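Local atomic coordinates of terminal uridylyltransferase 1 (Trypanosoma brucei, PDB entry 5HZD), a protein that adds uridines from UTP to the 3' ends of guide RNAs, ribosomal RNAs and some messenger RNAs, and takes part in mitochondrial RNA editing. Residues 200-211 with 260-270. Residues are numbered along the deposited sequence; the frame is centred on the assembly and turned at random.
Sequences RFILNGPATRED and LASASLRTKVQ
V269 lays CG2 over one face of the F201 ring, 3.8 Å from its centroid, a CH-pi contact between neighbours in a four-stranded antiparallel sheet backed by helix 209-223, away from the UTP, metal and zinc sites. Strand 267-271 is an outermost strand here, and on the same sheet face L203 rests CG on T267 CG2 at 3.7 Å. Just ahead of that strand L265 continues the apolar row: its CG stands anti to the backbone N (chi1 -174°), sending CD2 between L203, A207 and D211 while CD1 packs against N204 OD1 and G205 O. The helix covers this face, with V219 against F201. Backbone pairs R200-Q270 and I202-K268 exchange hydrogen bonds both ways, and N204 N adds one to R266 O. N204 OD1 then takes R266 N in place of its own carbonyl oxygen, the donor coming from above the carbonyl plane, and ND2 adds a nearly straight bond to S264 O (3.0 Å, 168°), which lies in the N204 amide plane. Further out, D211 shows how one carboxylate can join a helix start to a loop. With T208 it forms a capping box, OD2 taking T208 N on its anti lone pair and D211 N bonding to T208 OG1. OD1 accepts S262 N on its syn lone pair at 3.0 Å, and the syn side of OD2 receives S262 OG at 2.5 Å; a water bridges that hydroxyl oxygen to P206 O.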
ATOM      1  N   ARG A 200     -32.453   4.994   6.581  1.00 18.42           N
ATOM      2  CA  ARG A 200     -33.850   5.018   6.243  1.00 19.87           C
ATOM      3  C   ARG A 200     -34.231   3.689   5.623  1.00 19.65           C
ATOM      4  O   ARG A 200     -33.577   3.239   4.688  1.00 20.09           O
ATOM      5  CB  ARG A 200     -34.073   6.077   5.184  1.00 26.26           C
ATOM      6  CG  ARG A 200     -35.425   6.686   5.227  1.00 41.93           C
ATOM      7  CD  ARG A 200     -35.327   8.159   5.607  1.00 50.66           C
ATOM      8  NE  ARG A 200     -34.321   8.858   4.815  1.00 52.36           N
ATOM      9  CZ  ARG A 200     -34.441   9.134   3.520  1.00 55.97           C
ATOM     10  NH1 ARG A 200     -35.525   8.762   2.849  1.00 54.82           N
ATOM     11  NH2 ARG A 200     -33.467   9.779   2.892  1.00 60.81           N
ATOM     12  N   PHE A 201     -35.300   3.087   6.121  1.00 18.63           N
ATOM     13  CA  PHE A 201     -35.852   1.928   5.446  1.00 18.66           C
ATOM     14  C   PHE A 201     -37.065   2.360   4.628  1.00 20.80           C
ATOM     15  O   PHE A 201     -38.017   2.894   5.190  1.00 22.27           O
ATOM     16  CB  PHE A 201     -36.291   0.906   6.488  1.00 20.54           C
ATOM     17  CG  PHE A 201     -35.163   0.344   7.302  1.00 18.43           C
ATOM     18  CD1 PHE A 201     -34.708   1.002   8.444  1.00 18.83           C
ATOM     19  CD2 PHE A 201     -34.575  -0.871   6.945  1.00 20.31           C
ATOM     20  CE1 PHE A 201     -33.662   0.473   9.187  1.00 19.03           C
ATOM     21  CE2 PHE A 201     -33.544  -1.411   7.693  1.00 19.90           C
ATOM     22  CZ  PHE A 201     -33.080  -0.737   8.816  1.00 20.85           C
ATOM     23  N   ILE A 202     -37.070   2.106   3.312  1.00 20.66           N
ATOM     24  CA  ILE A 202     -38.264   2.333   2.505  1.00 19.62           C
ATOM     25  C   ILE A 202     -38.965   0.998   2.308  1.00 20.84           C
ATOM     26  O   ILE A 202     -38.331   0.037   1.858  1.00 21.21           O
ATOM     27  CB  ILE A 202     -37.906   2.896   1.111  1.00 23.08           C
ATOM     28  CG1 ILE A 202     -37.117   4.199   1.268  1.00 29.65           C
ATOM     29  CG2 ILE A 202     -39.141   3.079   0.261  1.00 24.46           C
ATOM     30  CD1 ILE A 202     -37.778   5.174   2.138  1.00 38.66           C
ATOM     31  N   LEU A 203     -40.242   0.943   2.652  1.00 20.91           N
ATOM     32  CA  LEU A 203     -41.010  -0.292   2.529  1.00 20.69           C
ATOM     33  C   LEU A 203     -41.840  -0.274   1.267  1.00 23.93           C
ATOM     34  O   LEU A 203     -42.255   0.795   0.801  1.00 26.24           O
ATOM     35  CB  LEU A 203     -41.947  -0.460   3.740  1.00 21.19           C
ATOM     36  CG  LEU A 203     -41.290  -0.854   5.070  1.00 22.07           C
ATOM     37  CD1 LEU A 203     -40.409   0.266   5.659  1.00 30.09           C
ATOM     38  CD2 LEU A 203     -42.380  -1.266   6.049  1.00 22.25           C
ATOM     39  N   ASN A 204     -42.142  -1.456   0.729  1.00 21.34           N
ATOM     40  CA  ASN A 204     -42.953  -1.527  -0.485  1.00 22.42           C
ATOM     41  C   ASN A 204     -44.471  -1.440  -0.286  1.00 22.95           C
ATOM     42  O   ASN A 204     -45.253  -1.585  -1.230  1.00 26.65           O
ATOM     43  CB  ASN A 204     -42.557  -2.765  -1.317  1.00 24.39           C
ATOM     44  CG  ASN A 204     -42.965  -4.047  -0.648  1.00 28.32           C
ATOM     45  OD1 ASN A 204     -43.312  -4.046   0.535  1.00 23.97           O
ATOM     46  ND2 ASN A 204     -42.931  -5.148  -1.385  1.00 26.66           N
ATOM     47  N   GLY A 205     -44.903  -1.200   0.952  1.00 22.63           N
ATOM     48  CA  GLY A 205     -46.300  -0.998   1.261  1.00 23.40           C
ATOM     49  C   GLY A 205     -46.347  -0.528   2.697  1.00 23.48           C
ATOM     50  O   GLY A 205     -45.309  -0.408   3.329  1.00 23.24           O
ATOM     51  N   PRO A 206     -47.541  -0.255   3.204  1.00 25.57           N
ATOM     52  CA  PRO A 206     -47.684   0.225   4.583  1.00 30.13           C
ATOM     53  C   PRO A 206     -47.499  -0.921   5.581  1.00 25.67           C
ATOM     54  O   PRO A 206     -47.988  -2.032   5.338  1.00 31.87           O
ATOM     55  CB  PRO A 206     -49.122   0.752   4.613  1.00 34.41           C
ATOM     56  CG  PRO A 206     -49.828   0.002   3.539  1.00 37.32           C
ATOM     57  CD  PRO A 206     -48.809  -0.242   2.466  1.00 31.21           C
ATOM     58  N   ALA A 207     -46.801  -0.638   6.680  1.00 24.85           N
ATOM     59  CA  ALA A 207     -46.565  -1.613   7.735  1.00 23.97           C
ATOM     60  C   ALA A 207     -47.691  -1.555   8.756  1.00 24.76           C
ATOM     61  O   ALA A 207     -48.113  -0.470   9.151  1.00 26.49           O
ATOM     62  CB  ALA A 207     -45.232  -1.301   8.431  1.00 23.36           C
ATOM     63  N   THR A 208     -48.165  -2.711   9.195  1.00 25.06           N
ATOM     64  CA  THR A 208     -49.071  -2.761  10.331  1.00 25.80           C
ATOM     65  C   THR A 208     -48.306  -2.436  11.604  1.00 25.64           C
ATOM     66  O   THR A 208     -47.089  -2.333  11.609  1.00 24.96           O
ATOM     67  CB  THR A 208     -49.682  -4.157  10.501  1.00 26.17           C
ATOM     68  OG1 THR A 208     -48.634  -5.099  10.774  1.00 25.64           O
ATOM     69  CG2 THR A 208     -50.430  -4.594   9.224  1.00 26.37           C
ATOM     70  N   ARG A 209     -49.033  -2.274  12.701  1.00 26.33           N
ATOM     71  CA  ARG A 209     -48.382  -2.025  13.979  1.00 26.30           C
ATOM     72  C   ARG A 209     -47.432  -3.168  14.350  1.00 25.84           C
ATOM     73  O   ARG A 209     -46.327  -2.928  14.843  1.00 25.38           O
ATOM     74  CB  ARG A 209     -49.444  -1.793  15.065  1.00 27.25           C
ATOM     75  CG  ARG A 209     -48.941  -1.938  16.502  1.00 35.36           C
ATOM     76  CD  ARG A 209     -48.077  -0.783  16.964  1.00 40.26           C
ATOM     77  NE  ARG A 209     -47.810  -0.896  18.399  1.00 45.03           N
ATOM     78  CZ  ARG A 209     -47.093  -0.022  19.099  1.00 46.88           C
ATOM     79  NH1 ARG A 209     -46.565   1.032  18.495  1.00 45.96           N
ATOM     80  NH2 ARG A 209     -46.903  -0.203  20.401  1.00 47.67           N
ATOM     81  N   GLU A 210     -47.843  -4.403  14.082  1.00 26.00           N
ATOM     82  CA  GLU A 210     -47.011  -5.552  14.381  1.00 25.66           C
ATOM     83  C   GLU A 210     -45.765  -5.492  13.509  1.00 24.73           C
ATOM     84  O   GLU A 210     -44.661  -5.759  13.981  1.00 24.29           O
ATOM     85  CB  GLU A 210     -47.747  -6.864  14.132  1.00 26.07           C
ATOM     86  CG  GLU A 210     -46.883  -8.083  14.360  1.00 27.13           C
ATOM     87  CD  GLU A 210     -47.606  -9.396  14.147  1.00 34.34           C
ATOM     88  OE1 GLU A 210     -48.526  -9.473  13.294  1.00 36.13           O
ATOM     89  OE2 GLU A 210     -47.239 -10.368  14.843  1.00 35.67           O
ATOM     90  N   ASP A 211     -45.941  -5.124  12.239  1.00 24.48           N
ATOM     91  CA  ASP A 211     -44.791  -5.015  11.316  1.00 23.64           C
ATOM     92  C   ASP A 211     -43.788  -3.974  11.808  1.00 23.21           C
ATOM     93  O   ASP A 211     -42.562  -4.198  11.748  1.00 22.57           O
ATOM     94  CB  ASP A 211     -45.227  -4.581   9.916  1.00 23.57           C
ATOM     95  CG  ASP A 211     -45.946  -5.656   9.145  1.00 23.90           C
ATOM     96  OD1 ASP A 211     -45.516  -6.838   9.179  1.00 23.68           O
ATOM     97  OD2 ASP A 211     -46.966  -5.317   8.497  1.00 24.28           O
ATOM     98  N   LEU A 260     -40.720  -9.393   8.521  1.00 27.85           N
ATOM     99  CA  LEU A 260     -41.959  -8.734   8.841  1.00 25.88           C
ATOM    100  C   LEU A 260     -43.081  -9.748   8.712  1.00 33.21           C
ATOM    101  O   LEU A 260     -42.928 -10.793   8.071  1.00 36.55           O
ATOM    102  CB  LEU A 260     -42.159  -7.518   7.933  1.00 23.14           C
ATOM    103  CG  LEU A 260     -40.965  -6.550   7.977  1.00 22.65           C
ATOM    104  CD1 LEU A 260     -41.274  -5.334   7.126  1.00 25.86           C
ATOM    105  CD2 LEU A 260     -40.559  -6.141   9.388  1.00 21.98           C
ATOM    106  N   ALA A 261     -44.197  -9.445   9.348  1.00 23.27           N
ATOM    107  CA  ALA A 261     -45.340 -10.364   9.384  1.00 24.84           C
ATOM    108  C   ALA A 261     -46.146 -10.343   8.076  1.00 28.77           C
ATOM    109  O   ALA A 261     -46.484 -11.411   7.553  1.00 30.02           O
ATOM    110  CB  ALA A 261     -46.222 -10.045  10.571  1.00 25.69           C
ATOM    111  N   SER A 262     -46.438  -9.143   7.552  1.00 24.12           N
ATOM    112  CA  SER A 262     -47.330  -8.994   6.387  1.00 25.34           C
ATOM    113  C   SER A 262     -46.714  -9.631   5.166  1.00 24.04           C
ATOM    114  O   SER A 262     -45.575  -9.362   4.820  1.00 23.36           O
ATOM    115  CB  SER A 262     -47.627  -7.514   6.076  1.00 25.55           C
ATOM    116  OG  SER A 262     -48.385  -6.917   7.112  1.00 25.79           O
ATOM    117  N   ALA A 263     -47.492 -10.483   4.516  1.00 24.52           N
ATOM    118  CA  ALA A 263     -46.985 -11.181   3.355  1.00 24.27           C
ATOM    119  C   ALA A 263     -46.518 -10.200   2.290  1.00 23.83           C
ATOM    120  O   ALA A 263     -47.251  -9.261   1.934  1.00 27.33           O
ATOM    121  CB  ALA A 263     -48.063 -12.072   2.801  1.00 25.35           C
ATOM    122  N   SER A 264     -45.325 -10.471   1.772  1.00 23.21           N
ATOM    123  CA  SER A 264     -44.675  -9.727   0.691  1.00 22.76           C
ATOM    124  C   SER A 264     -44.276  -8.306   1.023  1.00 26.47           C
ATOM    125  O   SER A 264     -43.880  -7.556   0.136  1.00 23.08           O
ATOM    126  CB  SER A 264     -45.509  -9.735  -0.579  1.00 24.20           C
ATOM    127  OG  SER A 264     -45.712 -11.062  -1.049  1.00 29.10           O
ATOM    128  N   LEU A 265     -44.371  -7.933   2.293  1.00 22.43           N
ATOM    129  CA  LEU A 265     -43.831  -6.638   2.695  1.00 22.07           C
ATOM    130  C   LEU A 265     -42.317  -6.707   2.778  1.00 22.43           C
ATOM    131  O   LEU A 265     -41.754  -7.564   3.466  1.00 21.13           O
ATOM    132  CB  LEU A 265     -44.435  -6.219   4.031  1.00 22.47           C
ATOM    133  CG  LEU A 265     -44.088  -4.814   4.540  1.00 25.95           C
ATOM    134  CD1 LEU A 265     -44.714  -3.765   3.606  1.00 25.78           C
ATOM    135  CD2 LEU A 265     -44.686  -4.678   5.921  1.00 22.68           C
ATOM    136  N   ARG A 266     -41.642  -5.790   2.093  1.00 20.90           N
ATOM    137  CA  ARG A 266     -40.191  -5.842   1.970  1.00 20.20           C
ATOM    138  C   ARG A 266     -39.625  -4.458   2.233  1.00 21.43           C
ATOM    139  O   ARG A 266     -40.354  -3.464   2.105  1.00 21.00           O
ATOM    140  CB  ARG A 266     -39.781  -6.250   0.549  1.00 22.65           C
ATOM    141  CG  ARG A 266     -40.328  -7.595   0.129  1.00 28.89           C
ATOM    142  CD  ARG A 266     -39.523  -8.738   0.740  1.00 32.24           C
ATOM    143  NE  ARG A 266     -40.104 -10.012   0.311  1.00 35.62           N
ATOM    144  CZ  ARG A 266     -41.002 -10.698   1.010  1.00 33.55           C
ATOM    145  NH1 ARG A 266     -41.413 -10.256   2.199  1.00 30.75           N
ATOM    146  NH2 ARG A 266     -41.485 -11.832   0.524  1.00 28.83           N
ATOM    147  N   THR A 267     -38.350  -4.414   2.575  1.00 20.52           N
ATOM    148  CA  THR A 267     -37.639  -3.158   2.828  1.00 18.98           C
ATOM    149  C   THR A 267     -36.412  -2.995   1.961  1.00 19.97           C
ATOM    150  O   THR A 267     -35.803  -3.976   1.517  1.00 22.35           O
ATOM    151  CB  THR A 267     -37.155  -3.034   4.295  1.00 27.34           C
ATOM    152  OG1 THR A 267     -36.219  -4.083   4.599  1.00 25.39           O
ATOM    153  CG2 THR A 267     -38.304  -3.106   5.265  1.00 30.70           C
ATOM    154  N   LYS A 268     -36.043  -1.742   1.711  1.00 18.27           N
ATOM    155  CA  LYS A 268     -34.718  -1.419   1.190  1.00 17.84           C
ATOM    156  C   LYS A 268     -34.158  -0.376   2.141  1.00 18.47           C
ATOM    157  O   LYS A 268     -34.938   0.359   2.765  1.00 22.87           O
ATOM    158  CB  LYS A 268     -34.833  -0.811  -0.198  1.00 23.44           C
ATOM    159  CG  LYS A 268     -35.405  -1.753  -1.253  1.00 30.48           C
ATOM    160  CD  LYS A 268     -35.469  -1.052  -2.616  1.00 36.86           C
ATOM    161  CE  LYS A 268     -35.182  -2.028  -3.751  1.00 43.80           C
ATOM    162  NZ  LYS A 268     -36.099  -3.193  -3.698  1.00 45.03           N
ATOM    163  N   VAL A 269     -32.839  -0.320   2.270  1.00 17.00           N
ATOM    164  CA  VAL A 269     -32.234   0.571   3.272  1.00 16.86           C
ATOM    165  C   VAL A 269     -31.018   1.275   2.698  1.00 25.92           C
ATOM    166  O   VAL A 269     -30.262   0.708   1.894  1.00 28.02           O
ATOM    167  CB  VAL A 269     -31.860  -0.214   4.551  1.00 19.24           C
ATOM    168  CG1 VAL A 269     -30.769  -1.231   4.236  1.00 21.95           C
ATOM    169  CG2 VAL A 269     -31.373   0.730   5.675  1.00 18.56           C
ATOM    170  N   GLN A 270     -30.824   2.528   3.096  1.00 22.15           N
ATOM    171  CA  GLN A 270     -29.579   3.205   2.762  1.00 23.30           C
ATOM    172  C   GLN A 270     -29.353   4.328   3.760  1.00 23.47           C
ATOM    173  O   GLN A 270     -30.227   4.606   4.571  1.00 20.13           O
ATOM    174  CB  GLN A 270     -29.623   3.731   1.332  1.00 26.69           C
ATOM    175  CG  GLN A 270     -30.652   4.782   1.051  1.00 30.89           C
ATOM    176  CD  GLN A 270     -30.652   5.129  -0.427  1.00 46.63           C
ATOM    177  OE1 GLN A 270     -30.572   4.235  -1.273  1.00 50.44           O
ATOM    178  NE2 GLN A 270     -30.704   6.422  -0.746  1.00 49.58           N
TER
HETATM  179  O   HOH W   1     -49.032  -4.457   5.546  1.00 37.42           O